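Side-chain contacts in Can2 (Sulfobacillus thermosulfidooxidans, PDB 7BDV), which acts as an ancillary nuclease of type III CRISPR defence with dual specificity, binding cyclic tetra-adenylate and containing CARF and endonuclease domains: residues 36-41 with 85-90; 53-58 with 146-151; 199-204 with 214-219; 248-253 with 279-284. All blocks are in the same frame, centred on the assembly; numbering follows the deposited sequence.

Interaction 1 of 4, residues 36-41 with 85-90; sequences RVILLY and EQFPNA
R36 and I38 meet the ring of F87 in a mixed polar and apolar side-chain contact between a strand of the CARF-domain sheet and the turn that follows helix 73-86. The guanidinium runs nearly parallel to the ring, their planes 19° apart, yet the overlap is partial: F87 CE1 sits above one guanidinium face and is shifted to its rim, and R36 NE lies 3.1 Å from F87 CE1. R36 NH2 reaches CD1 of the same F87 ring at 3.5 Å. The near-eclipsed chi3 of 11° bends the arginine chain, turning NE toward the ring after an extended CB-CG-CD run. I38 comes to the other ortho carbon, its CD1 3.6 Å from F87 CD2. Polar partners hold the arginine in position, since NE bonds to T13 OG1 and NH1 forms a salt bridge with E62. Within its own segment, F87 carries Q86 CG 3.9 Å above one ring face, displaced toward the rim. Strand 36-41 runs parallel between strands 13-17 and 62-67; helix 47-55 packs on V37 and L39, whereas R36 and I38 point toward F87, which also touches T13 on strand 13-17.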
loop_
_atom_site.group_PDB
_atom_site.type_symbol
_atom_site.label_atom_id
_atom_site.label_comp_id
_atom_site.label_asym_id
_atom_site.label_seq_id
_atom_site.Cartn_x
_atom_site.Cartn_y
_atom_site.Cartn_z
ATOM N N ARG A 36 8.674 -31.468 -12.177
ATOM C CA ARG A 36 8.912 -31.327 -10.726
ATOM C C ARG A 36 9.135 -29.848 -10.402
ATOM O O ARG A 36 9.867 -29.189 -11.158
ATOM C CB ARG A 36 10.140 -32.141 -10.335
ATOM C CG ARG A 36 10.268 -32.429 -8.853
ATOM C CD ARG A 36 11.381 -33.403 -8.489
ATOM N NE ARG A 36 12.248 -33.637 -9.629
ATOM C CZ ARG A 36 12.205 -34.688 -10.449
ATOM N NH1 ARG A 36 11.324 -35.650 -10.274
ATOM N NH2 ARG A 36 13.035 -34.727 -11.474
ATOM N N VAL A 37 8.546 -29.365 -9.322
ATOM C CA VAL A 37 8.847 -28.029 -8.733
ATOM C C VAL A 37 9.438 -28.238 -7.337
ATOM O O VAL A 37 8.825 -28.978 -6.542
ATOM C CB VAL A 37 7.579 -27.170 -8.683
ATOM C CG1 VAL A 37 7.818 -25.838 -7.974
ATOM C CG2 VAL A 37 6.985 -26.977 -10.059
ATOM N N ILE A 38 10.610 -27.662 -7.067
ATOM C CA ILE A 38 11.211 -27.547 -5.707
ATOM C C ILE A 38 10.927 -26.130 -5.195
ATOM O O ILE A 38 11.457 -25.165 -5.798
ATOM C CB ILE A 38 12.704 -27.901 -5.702
ATOM C CG1 ILE A 38 12.904 -29.363 -6.136
ATOM C CG2 ILE A 38 13.345 -27.689 -4.330
ATOM C CD1 ILE A 38 14.308 -29.709 -6.435
ATOM N N LEU A 39 10.118 -26.021 -4.143
ATOM C CA LEU A 39 9.767 -24.731 -3.482
ATOM C C LEU A 39 10.695 -24.529 -2.267
ATOM O O LEU A 39 10.663 -25.348 -1.331
ATOM C CB LEU A 39 8.301 -24.755 -3.051
ATOM C CG LEU A 39 7.268 -25.052 -4.136
ATOM C CD1 LEU A 39 5.876 -25.120 -3.537
ATOM C CD2 LEU A 39 7.321 -24.015 -5.242
ATOM N N LEU A 40 11.545 -23.513 -2.317
ATOM C CA LEU A 40 12.350 -23.062 -1.160
ATOM C C LEU A 40 11.528 -22.059 -0.362
ATOM O O LEU A 40 11.418 -20.904 -0.819
ATOM C CB LEU A 40 13.649 -22.454 -1.678
ATOM C CG LEU A 40 14.819 -23.406 -1.907
ATOM C CD1 LEU A 40 14.389 -24.711 -2.534
ATOM C CD2 LEU A 40 15.889 -22.743 -2.747
ATOM N N TYR A 41 10.945 -22.483 0.763
ATOM C CA TYR A 41 10.138 -21.606 1.651
ATOM C C TYR A 41 10.963 -21.287 2.904
ATOM O O TYR A 41 11.995 -21.919 3.122
ATOM C CB TYR A 41 8.782 -22.225 1.981
ATOM C CG TYR A 41 8.838 -23.401 2.918
ATOM C CD1 TYR A 41 9.020 -24.693 2.444
ATOM C CD2 TYR A 41 8.682 -23.218 4.284
ATOM C CE1 TYR A 41 9.082 -25.772 3.315
ATOM C CE2 TYR A 41 8.747 -24.288 5.165
ATOM C CZ TYR A 41 8.952 -25.566 4.678
ATOM O OH TYR A 41 9.009 -26.616 5.544
ATOM N N GLU A 85 22.867 -32.128 -6.847
ATOM C CA GLU A 85 23.369 -33.533 -6.733
ATOM C C GLU A 85 22.229 -34.493 -7.093
ATOM O O GLU A 85 22.460 -35.369 -7.952
ATOM C CB GLU A 85 23.938 -33.792 -5.334
ATOM C CG GLU A 85 24.139 -35.261 -4.970
ATOM C CD GLU A 85 23.116 -35.817 -3.986
ATOM O OE2 GLU A 85 22.756 -37.012 -4.097
ATOM N N GLN A 86 21.035 -34.288 -6.519
ATOM C CA GLN A 86 19.862 -35.194 -6.684
ATOM C C GLN A 86 19.150 -34.948 -8.020
ATOM O O GLN A 86 18.617 -35.915 -8.600
ATOM C CB GLN A 86 18.865 -35.013 -5.541
ATOM C CG GLN A 86 17.903 -36.189 -5.434
ATOM C CD GLN A 86 16.885 -36.016 -4.340
ATOM O OE1 GLN A 86 17.015 -35.158 -3.469
ATOM N NE2 GLN A 86 15.852 -36.842 -4.390
ATOM N N PHE A 87 19.107 -33.696 -8.489
ATOM C CA PHE A 87 18.455 -33.295 -9.763
ATOM C C PHE A 87 19.433 -32.430 -10.549
ATOM O O PHE A 87 19.387 -31.195 -10.472
ATOM C CB PHE A 87 17.148 -32.549 -9.497
ATOM C CG PHE A 87 16.208 -33.232 -8.544
ATOM C CD1 PHE A 87 15.465 -34.334 -8.942
ATOM C CD2 PHE A 87 16.087 -32.794 -7.232
ATOM C CE1 PHE A 87 14.606 -34.970 -8.051
ATOM C CE2 PHE A 87 15.232 -33.439 -6.350
ATOM C CZ PHE A 87 14.481 -34.509 -6.769
ATOM N N PRO A 88 20.369 -33.050 -11.301
ATOM C CA PRO A 88 21.381 -32.295 -12.049
ATOM C C PRO A 88 20.835 -31.443 -13.205
ATOM O O PRO A 88 21.525 -30.537 -13.617
ATOM C CB PRO A 88 22.321 -33.396 -12.574
ATOM C CG PRO A 88 21.434 -34.623 -12.637
ATOM C CD PRO A 88 20.534 -34.506 -11.436
ATOM N N ASN A 89 19.619 -31.734 -13.685
ATOM C CA ASN A 89 18.973 -31.020 -14.813
ATOM C C ASN A 89 18.028 -29.924 -14.285
ATOM O O ASN A 89 17.091 -29.559 -15.000
ATOM C CB ASN A 89 18.239 -32.005 -15.729
ATOM C CG ASN A 89 19.136 -33.129 -16.210
ATOM O OD1 ASN A 89 18.884 -34.305 -15.929
ATOM N ND2 ASN A 89 20.214 -32.774 -16.893
ATOM N N ALA A 90 18.265 -29.407 -13.077
ATOM C CA ALA A 90 17.406 -28.409 -12.420
ATOM C C ALA A 90 17.501 -27.099 -13.215
ATOM O O ALA A 90 18.565 -26.844 -13.785
ATOM C CB ALA A 90 17.852 -28.263 -10.999
#

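Interaction 2 of 4, residues 53-58 with 146-151; sequences RQATES and YLACYG
A55 and A148 bring the C-terminal turns of two helices close, with 5.1 Å between the A55 and A148 CA atoms. This is a small-residue helix contact joining helix 47-55 to helix 143-148, the latter closed by a Schellman motif: G151, with positive phi, is its C-prime residue, G151 N bonds to A148 O, and F152 N bonds back to L147 O. The two alanines allow the close approach. A148 CB points across and lies against backbone, 3.8 Å from A55 CA and 3.9 Å from A55 N, so a methyl is pressed on the neighbouring main chain; the CB atoms of A55 and A148 themselves stand 4.1 Å apart. Q54 contributes from the solvent-facing border. Its CG lies opposite the backbone N (chi1 -169°) and is 4.2 Å from A148 CB, and a bend at chi2 turns the amide away from the extended path. Apart from that border the contact is buried and apolar, with 136 Å² covered in total. On the other segment Y150 packs on an adenine base of the bound RNA, and its OH bonds to H21 ND1, so the segment that carries A148 and C149 also reaches the bound cyclic tetra-adenylate through Y150. C149, which also touches L23 of helix 23-31, completes the join: its SG lies 3.9 Å from A55 CB.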
loop_
_atom_site.group_PDB
_atom_site.type_symbol
_atom_site.label_atom_id
_atom_site.label_comp_id
_atom_site.label_asym_id
_atom_site.label_seq_id
_atom_site.Cartn_x
_atom_site.Cartn_y
_atom_site.Cartn_z
ATOM N N ARG A 53 0.262 -23.971 -4.294
ATOM C CA ARG A 53 -0.501 -25.188 -4.687
ATOM C C ARG A 53 -1.864 -24.758 -5.229
ATOM O O ARG A 53 -2.276 -25.276 -6.270
ATOM C CB ARG A 53 -0.633 -26.142 -3.493
ATOM C CG ARG A 53 0.688 -26.725 -3.008
ATOM C CD ARG A 53 0.522 -27.722 -1.851
ATOM N NE ARG A 53 1.756 -28.432 -1.536
ATOM C CZ ARG A 53 2.201 -29.515 -2.190
ATOM N NH1 ARG A 53 1.525 -30.026 -3.210
ATOM N NH2 ARG A 53 3.339 -30.081 -1.827
ATOM N N GLN A 54 -2.536 -23.837 -4.540
ATOM C CA GLN A 54 -3.884 -23.329 -4.895
ATOM C C GLN A 54 -3.824 -22.586 -6.232
ATOM O O GLN A 54 -4.737 -22.794 -7.073
ATOM C CB GLN A 54 -4.408 -22.424 -3.772
ATOM C CG GLN A 54 -5.871 -22.046 -3.888
ATOM C CD GLN A 54 -6.748 -23.260 -4.099
ATOM O OE1 GLN A 54 -6.507 -24.333 -3.556
ATOM N NE2 GLN A 54 -7.762 -23.103 -4.929
ATOM N N ALA A 55 -2.793 -21.763 -6.450
ATOM C CA ALA A 55 -2.631 -20.988 -7.699
ATOM C C ALA A 55 -2.382 -21.944 -8.874
ATOM O O ALA A 55 -2.825 -21.623 -9.985
ATOM C CB ALA A 55 -1.508 -19.996 -7.567
ATOM N N THR A 56 -1.679 -23.058 -8.651
ATOM C CA THR A 56 -1.284 -23.989 -9.732
ATOM C C THR A 56 -2.160 -25.254 -9.709
ATOM O O THR A 56 -1.747 -26.206 -10.365
ATOM C CB THR A 56 0.210 -24.349 -9.658
ATOM O OG1 THR A 56 0.459 -25.023 -8.425
ATOM C CG2 THR A 56 1.124 -23.148 -9.775
ATOM N N GLU A 57 -3.318 -25.248 -9.037
ATOM C CA GLU A 57 -4.196 -26.451 -8.894
ATOM C C GLU A 57 -4.577 -27.010 -10.277
ATOM O O GLU A 57 -4.669 -28.249 -10.393
ATOM C CB GLU A 57 -5.457 -26.142 -8.080
ATOM N N SER A 58 -4.787 -26.140 -11.277
ATOM C CA SER A 58 -5.192 -26.493 -12.672
ATOM C C SER A 58 -4.074 -27.270 -13.393
ATOM O O SER A 58 -4.350 -27.885 -14.408
ATOM C CB SER A 58 -5.536 -25.262 -13.471
ATOM O OG SER A 58 -6.565 -24.503 -12.857
ATOM N N TYR A 146 -4.553 -15.475 -10.050
ATOM C CA TYR A 146 -3.890 -14.231 -9.592
ATOM C C TYR A 146 -4.273 -14.034 -8.127
ATOM O O TYR A 146 -3.362 -13.944 -7.283
ATOM C CB TYR A 146 -4.263 -13.069 -10.514
ATOM C CG TYR A 146 -3.485 -11.819 -10.227
ATOM C CD1 TYR A 146 -3.690 -11.105 -9.055
ATOM C CD2 TYR A 146 -2.573 -11.341 -11.142
ATOM C CE1 TYR A 146 -2.964 -9.946 -8.794
ATOM C CE2 TYR A 146 -1.847 -10.180 -10.907
ATOM C CZ TYR A 146 -2.046 -9.482 -9.727
ATOM O OH TYR A 146 -1.348 -8.331 -9.510
ATOM N N LEU A 147 -5.569 -14.022 -7.823
ATOM C CA LEU A 147 -6.101 -13.789 -6.451
ATOM C C LEU A 147 -5.591 -14.864 -5.492
ATOM O O LEU A 147 -5.239 -14.491 -4.355
ATOM C CB LEU A 147 -7.620 -13.732 -6.478
ATOM C CG LEU A 147 -8.230 -12.517 -7.181
ATOM C CD1 LEU A 147 -9.724 -12.641 -7.191
ATOM C CD2 LEU A 147 -7.820 -11.207 -6.534
ATOM N N ALA A 148 -5.503 -16.125 -5.933
ATOM C CA ALA A 148 -4.960 -17.244 -5.120
ATOM C C ALA A 148 -3.536 -16.936 -4.629
ATOM O O ALA A 148 -3.205 -17.289 -3.502
ATOM C CB ALA A 148 -4.966 -18.534 -5.920
ATOM N N CYS A 149 -2.699 -16.287 -5.429
ATOM C CA CYS A 149 -1.312 -15.958 -5.022
ATOM C C CYS A 149 -1.302 -15.029 -3.811
ATOM O O CYS A 149 -0.265 -15.030 -3.087
ATOM C CB CYS A 149 -0.537 -15.271 -6.144
ATOM S SG CYS A 149 -0.224 -16.335 -7.567
ATOM N N TYR A 150 -2.382 -14.278 -3.581
ATOM C CA TYR A 150 -2.513 -13.314 -2.445
ATOM C C TYR A 150 -3.524 -13.844 -1.416
ATOM O O TYR A 150 -3.890 -13.122 -0.497
ATOM C CB TYR A 150 -2.884 -11.941 -3.015
ATOM C CG TYR A 150 -1.771 -11.335 -3.820
ATOM C CD1 TYR A 150 -0.705 -10.736 -3.178
ATOM C CD2 TYR A 150 -1.742 -11.403 -5.207
ATOM C CE1 TYR A 150 0.364 -10.221 -3.894
ATOM C CE2 TYR A 150 -0.704 -10.843 -5.938
ATOM C CZ TYR A 150 0.358 -10.260 -5.272
ATOM O OH TYR A 150 1.420 -9.732 -5.948
ATOM N N GLY A 151 -3.906 -15.117 -1.525
ATOM C CA GLY A 151 -4.773 -15.784 -0.534
ATOM C C GLY A 151 -6.248 -15.413 -0.668
ATOM O O GLY A 151 -7.008 -15.595 0.305
#

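Interaction 3 of 4, residues 199-204 with 214-219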
loop_
_atom_site.group_PDB
_atom_site.type_symbol
_atom_site.label_atom_id
_atom_site.label_comp_id
_atom_site.label_asym_id
_atom_site.label_seq_id
_atom_site.Cartn_x
_atom_site.Cartn_y
_atom_site.Cartn_z
ATOM N N PHE A 199 -39.041 13.950 -5.463
ATOM C CA PHE A 199 -38.057 15.037 -5.735
ATOM C C PHE A 199 -38.592 15.933 -6.852
ATOM O O PHE A 199 -39.461 15.488 -7.656
ATOM C CB PHE A 199 -36.672 14.460 -6.066
ATOM C CG PHE A 199 -36.676 13.393 -7.133
ATOM C CD1 PHE A 199 -36.626 13.727 -8.476
ATOM C CD2 PHE A 199 -36.771 12.044 -6.792
ATOM C CE1 PHE A 199 -36.688 12.751 -9.449
ATOM C CE2 PHE A 199 -36.828 11.067 -7.775
ATOM C CZ PHE A 199 -36.764 11.424 -9.095
ATOM N N THR A 200 -38.055 17.154 -6.902
ATOM C CA THR A 200 -38.308 18.157 -7.963
ATOM C C THR A 200 -37.220 18.041 -9.029
ATOM O O THR A 200 -36.120 17.534 -8.723
ATOM C CB THR A 200 -38.340 19.584 -7.403
ATOM O OG1 THR A 200 -37.079 19.853 -6.789
ATOM C CG2 THR A 200 -39.451 19.796 -6.399
ATOM N N LEU A 201 -37.563 18.461 -10.241
ATOM C CA LEU A 201 -36.656 18.513 -11.411
ATOM C C LEU A 201 -37.111 19.663 -12.308
ATOM O O LEU A 201 -38.282 19.645 -12.693
ATOM C CB LEU A 201 -36.771 17.166 -12.126
ATOM C CG LEU A 201 -35.597 16.772 -13.003
ATOM C CD1 LEU A 201 -34.299 16.875 -12.220
ATOM C CD2 LEU A 201 -35.819 15.362 -13.531
ATOM N N GLN A 202 -36.240 20.620 -12.630
ATOM C CA GLN A 202 -36.553 21.697 -13.621
ATOM C C GLN A 202 -37.022 21.023 -14.921
ATOM O O GLN A 202 -36.521 19.931 -15.234
ATOM C CB GLN A 202 -35.335 22.586 -13.900
ATOM C CG GLN A 202 -34.845 23.392 -12.702
ATOM N N THR A 203 -37.956 21.631 -15.654
ATOM C CA THR A 203 -38.356 21.199 -17.023
ATOM C C THR A 203 -37.163 21.443 -17.963
ATOM O O THR A 203 -36.418 22.380 -17.693
ATOM C CB THR A 203 -39.668 21.878 -17.435
ATOM O OG1 THR A 203 -39.950 21.495 -18.781
ATOM C CG2 THR A 203 -39.635 23.383 -17.298
ATOM N N GLY A 204 -36.961 20.593 -18.974
ATOM C CA GLY A 204 -35.770 20.639 -19.850
ATOM C C GLY A 204 -35.522 19.317 -20.544
ATOM O O GLY A 204 -36.296 18.373 -20.313
ATOM N N ASN A 214 -38.618 6.202 -18.995
ATOM C CA ASN A 214 -39.382 5.590 -17.874
ATOM C C ASN A 214 -38.426 5.332 -16.696
ATOM O O ASN A 214 -38.513 4.257 -16.072
ATOM C CB ASN A 214 -40.114 4.316 -18.327
ATOM C CG ASN A 214 -41.023 3.767 -17.248
ATOM O OD1 ASN A 214 -41.847 4.502 -16.700
ATOM N ND2 ASN A 214 -40.860 2.493 -16.909
ATOM N N LEU A 215 -37.549 6.288 -16.387
ATOM C CA LEU A 215 -36.656 6.245 -15.197
ATOM C C LEU A 215 -37.326 6.970 -14.026
ATOM O O LEU A 215 -37.119 6.549 -12.869
ATOM C CB LEU A 215 -35.316 6.914 -15.554
ATOM C CG LEU A 215 -34.324 6.044 -16.302
ATOM C CD1 LEU A 215 -33.191 6.875 -16.886
ATOM C CD2 LEU A 215 -33.761 4.949 -15.416
ATOM N N ILE A 216 -38.040 8.057 -14.324
ATOM C CA ILE A 216 -38.903 8.805 -13.375
ATOM C C ILE A 216 -40.340 8.784 -13.903
ATOM O O ILE A 216 -40.528 8.656 -15.116
ATOM C CB ILE A 216 -38.397 10.239 -13.161
ATOM C CG1 ILE A 216 -38.601 11.117 -14.404
ATOM C CG2 ILE A 216 -36.944 10.216 -12.692
ATOM C CD1 ILE A 216 -38.248 12.585 -14.191
ATOM N N LYS A 217 -41.305 8.882 -12.985
ATOM C CA LYS A 217 -42.734 9.157 -13.280
ATOM C C LYS A 217 -43.183 10.284 -12.360
ATOM O O LYS A 217 -42.579 10.519 -11.305
ATOM C CB LYS A 217 -43.589 7.894 -13.125
ATOM C CG LYS A 217 -43.572 7.250 -11.752
ATOM C CD LYS A 217 -44.393 5.963 -11.703
ATOM N N PRO A 218 -44.251 11.023 -12.744
ATOM C CA PRO A 218 -44.769 12.093 -11.896
ATOM C C PRO A 218 -45.403 11.515 -10.627
ATOM O O PRO A 218 -45.851 10.397 -10.654
ATOM C CB PRO A 218 -45.761 12.820 -12.813
ATOM C CG PRO A 218 -46.223 11.735 -13.759
ATOM C CD PRO A 218 -45.001 10.883 -14.002
ATOM N N ALA A 219 -45.349 12.293 -9.544
ATOM C CA ALA A 219 -45.779 11.919 -8.180
ATOM C C ALA A 219 -46.839 12.913 -7.684
ATOM O O ALA A 219 -47.600 12.551 -6.785
ATOM C CB ALA A 219 -44.559 11.918 -7.279
#
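I216 reaches across to F199 and L201, and its two branches divide the work. From CB, I216 CG2 leaves opposite the carbonyl carbon and ends at the rim of the F199 ring, 3.8 Å from F199 CZ and 4.1 Å from F199 CE1. This methyl lies in the plane of the ring, so it meets the edge and not the pi face. The other branch begins at CG1, which stands between the backbone N and the carbonyl carbon (chi1 70°); it makes no close approach itself to 199-204 but extends, with chi2 at 174°, to CD1. At that terminal methyl, I216 CD1 lies 3.7 Å from L201 CD2. I216 starts strand 216-218, which pairs antiparallel with strand 226-228 in a two-stranded β-hairpin, while the 199-204 segment is the loop that leads into helix 205-212, with G204 at its N-cap. N214 closes that helix in a Schellman motif, so the chain passes from loop through helix to hairpin and returns I216 to the loop. The F199 ring also meets that of F228, the planes about 40° apart, and the F199 backbone bonds to F226, tying the loop to the second hairpin strand. L210 touches both L201 and I216 from helix 205-212, and helix 182-193 adds I191 against F199 and L188 against L201.

Interaction 4 of 4, residues 248-253 with 279-284; sequences SLLRQI and VVFLYH
The F281 ring is met obliquely by L250, neither squarely at a face nor at an edge, and it also stacks with the ring of H288 on the neighbouring strand 286-291. F281 CE1 lies 4.0 Å from both L250 CD2 and L250 CD1, with F281 CZ 4.2 Å from L250 CD2. The two side chains cross at about a right angle. F281 owes this placement to chi1 of 55°, which sets CG between the backbone N and the carbonyl carbon. L250 has a second partner in V279, whose CG1 is 3.6 Å from L250 CD1; both methyls of the leucine are therefore engaged, and within the two segments CD1 meets V279 and F281 while CD2 meets F281. The order helix 231-254, then antiparallel strands 262-269, 279-283 and 286-291, fits the core of a PD-(D/E)XK-like nuclease fold, consistent with the family assignment of this endonuclease domain. In the 248-253 segment, L250 is the residue that meets strand 279-283, touching V279 and F281, two residues apart along it. L262 of strand 262-269 touches L250, V279 and F281, and I290 of strand 286-291 touches L250 and F281.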
loop_
_atom_site.group_PDB
_atom_site.type_symbol
_atom_site.label_atom_id
_atom_site.label_comp_id
_atom_site.label_asym_id
_atom_site.label_seq_id
_atom_site.Cartn_x
_atom_site.Cartn_y
_atom_site.Cartn_z
ATOM N N SER A 248 -18.689 -0.604 -20.530
ATOM C CA SER A 248 -18.938 -0.601 -22.000
ATOM C C SER A 248 -17.710 -0.075 -22.764
ATOM O O SER A 248 -17.418 -0.610 -23.850
ATOM C CB SER A 248 -20.225 0.122 -22.353
ATOM O OG SER A 248 -20.104 1.519 -22.219
ATOM N N LEU A 249 -16.962 0.898 -22.234
ATOM C CA LEU A 249 -15.660 1.301 -22.854
ATOM C C LEU A 249 -14.704 0.080 -22.829
ATOM O O LEU A 249 -13.939 -0.137 -23.805
ATOM C CB LEU A 249 -15.036 2.492 -22.104
ATOM C CG LEU A 249 -15.747 3.843 -22.266
ATOM C CD1 LEU A 249 -14.963 4.979 -21.613
ATOM C CD2 LEU A 249 -15.896 4.204 -23.720
ATOM N N LEU A 250 -14.707 -0.709 -21.756
ATOM C CA LEU A 250 -13.771 -1.863 -21.637
ATOM C C LEU A 250 -14.191 -2.980 -22.610
ATOM O O LEU A 250 -13.292 -3.642 -23.152
ATOM C CB LEU A 250 -13.681 -2.322 -20.185
ATOM C CG LEU A 250 -13.008 -1.290 -19.275
ATOM C CD1 LEU A 250 -13.200 -1.632 -17.825
ATOM C CD2 LEU A 250 -11.531 -1.129 -19.605
ATOM N N ARG A 251 -15.481 -3.144 -22.880
ATOM C CA ARG A 251 -15.976 -4.092 -23.918
ATOM C C ARG A 251 -15.531 -3.617 -25.307
ATOM O O ARG A 251 -15.058 -4.437 -26.087
ATOM C CB ARG A 251 -17.494 -4.205 -23.859
ATOM C CG ARG A 251 -18.003 -4.910 -22.609
ATOM C CD ARG A 251 -19.460 -5.302 -22.779
ATOM N NE ARG A 251 -19.645 -6.280 -23.848
ATOM N N GLN A 252 -15.634 -2.316 -25.622
ATOM C CA GLN A 252 -15.112 -1.767 -26.894
ATOM C C GLN A 252 -13.626 -2.079 -26.998
ATOM O O GLN A 252 -13.203 -2.682 -28.057
ATOM C CB GLN A 252 -15.299 -0.243 -27.021
ATOM C CG GLN A 252 -16.734 0.209 -27.178
ATOM C CD GLN A 252 -16.785 1.714 -27.346
ATOM O OE1 GLN A 252 -15.959 2.308 -28.051
ATOM N NE2 GLN A 252 -17.719 2.334 -26.650
ATOM N N ILE A 253 -12.837 -1.684 -25.986
ATOM C CA ILE A 253 -11.362 -1.870 -25.992
ATOM C C ILE A 253 -11.024 -3.373 -26.152
ATOM O O ILE A 253 -10.066 -3.681 -26.899
ATOM C CB ILE A 253 -10.744 -1.299 -24.715
ATOM C CG1 ILE A 253 -10.787 0.235 -24.683
ATOM C CG2 ILE A 253 -9.338 -1.831 -24.544
ATOM C CD1 ILE A 253 -10.561 0.773 -23.306
ATOM N N VAL A 279 -14.952 -2.800 -11.052
ATOM C CA VAL A 279 -14.560 -3.445 -12.342
ATOM C C VAL A 279 -13.137 -3.971 -12.193
ATOM O O VAL A 279 -12.285 -3.203 -11.702
ATOM C CB VAL A 279 -14.640 -2.471 -13.537
ATOM C CG1 VAL A 279 -14.377 -3.176 -14.848
ATOM C CG2 VAL A 279 -15.963 -1.742 -13.592
ATOM N N VAL A 280 -12.895 -5.221 -12.592
ATOM C CA VAL A 280 -11.543 -5.855 -12.550
ATOM C C VAL A 280 -11.322 -6.582 -13.874
ATOM O O VAL A 280 -12.300 -7.039 -14.486
ATOM C CB VAL A 280 -11.368 -6.778 -11.328
ATOM C CG1 VAL A 280 -11.866 -6.116 -10.044
ATOM C CG2 VAL A 280 -12.012 -8.126 -11.521
ATOM N N PHE A 281 -10.086 -6.594 -14.347
ATOM C CA PHE A 281 -9.629 -7.425 -15.485
ATOM C C PHE A 281 -8.143 -7.675 -15.311
ATOM O O PHE A 281 -7.465 -6.958 -14.483
ATOM C CB PHE A 281 -9.934 -6.786 -16.843
ATOM C CG PHE A 281 -9.397 -5.391 -17.053
ATOM C CD1 PHE A 281 -10.070 -4.286 -16.551
ATOM C CD2 PHE A 281 -8.218 -5.186 -17.731
ATOM C CE1 PHE A 281 -9.559 -3.009 -16.732
ATOM C CE2 PHE A 281 -7.717 -3.904 -17.931
ATOM C CZ PHE A 281 -8.394 -2.820 -17.433
ATOM N N LEU A 282 -7.657 -8.629 -16.094
ATOM C CA LEU A 282 -6.220 -8.913 -16.275
ATOM C C LEU A 282 -5.814 -8.365 -17.632
ATOM O O LEU A 282 -6.545 -8.537 -18.627
ATOM C CB LEU A 282 -5.959 -10.421 -16.217
ATOM C CG LEU A 282 -5.824 -11.034 -14.839
ATOM C CD1 LEU A 282 -5.630 -12.537 -14.964
ATOM C CD2 LEU A 282 -4.670 -10.433 -14.074
ATOM N N TYR A 283 -4.639 -7.783 -17.686
ATOM C CA TYR A 283 -3.994 -7.342 -18.941
ATOM C C TYR A 283 -2.501 -7.431 -18.734
ATOM O O TYR A 283 -2.033 -6.796 -17.793
ATOM C CB TYR A 283 -4.409 -5.915 -19.297
ATOM C CG TYR A 283 -3.919 -5.474 -20.645
ATOM C CD1 TYR A 283 -4.493 -6.006 -21.769
ATOM C CD2 TYR A 283 -2.892 -4.548 -20.809
ATOM C CE1 TYR A 283 -4.069 -5.651 -23.035
ATOM C CE2 TYR A 283 -2.458 -4.174 -22.068
ATOM C CZ TYR A 283 -3.048 -4.733 -23.186
ATOM O OH TYR A 283 -2.642 -4.417 -24.444
ATOM N N HIS A 284 -1.816 -8.217 -19.573
ATOM C CA HIS A 284 -0.362 -8.487 -19.458
ATOM C C HIS A 284 -0.069 -9.046 -18.069
ATOM O O HIS A 284 0.900 -8.590 -17.450
ATOM C CB HIS A 284 0.422 -7.205 -19.791
ATOM C CG HIS A 284 0.319 -6.807 -21.219
ATOM N ND1 HIS A 284 0.880 -5.634 -21.704
ATOM C CD2 HIS A 284 -0.258 -7.433 -22.273
ATOM C CE1 HIS A 284 0.644 -5.554 -22.998
ATOM N NE2 HIS A 284 -0.071 -6.647 -23.370
#

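How the interactions relate
From the N terminus, interaction 1 opens at strand 36-41 and closes at 85-90, but before it closes interaction 2 has opened at 53-58, to be completed at 146-151; the two therefore cross. Interaction 1 lies within the CARF sheet and its flanking turn, whereas interaction 2 joins two helix ends nearer the centre of the molecule. Interaction 3 follows in series, closing over nine residues that are almost all helix 205-212, and ties the loop before that helix to the hairpin strand after it. Interaction 4 comes last, closing 25 residues between helix 231-254 and strand 279-283 of the endonuclease domain. Interactions 2 and 4 touch directly, Y146 CD2 lying 3.7 Å from L282 CD2, which links helix 143-148 to that domain.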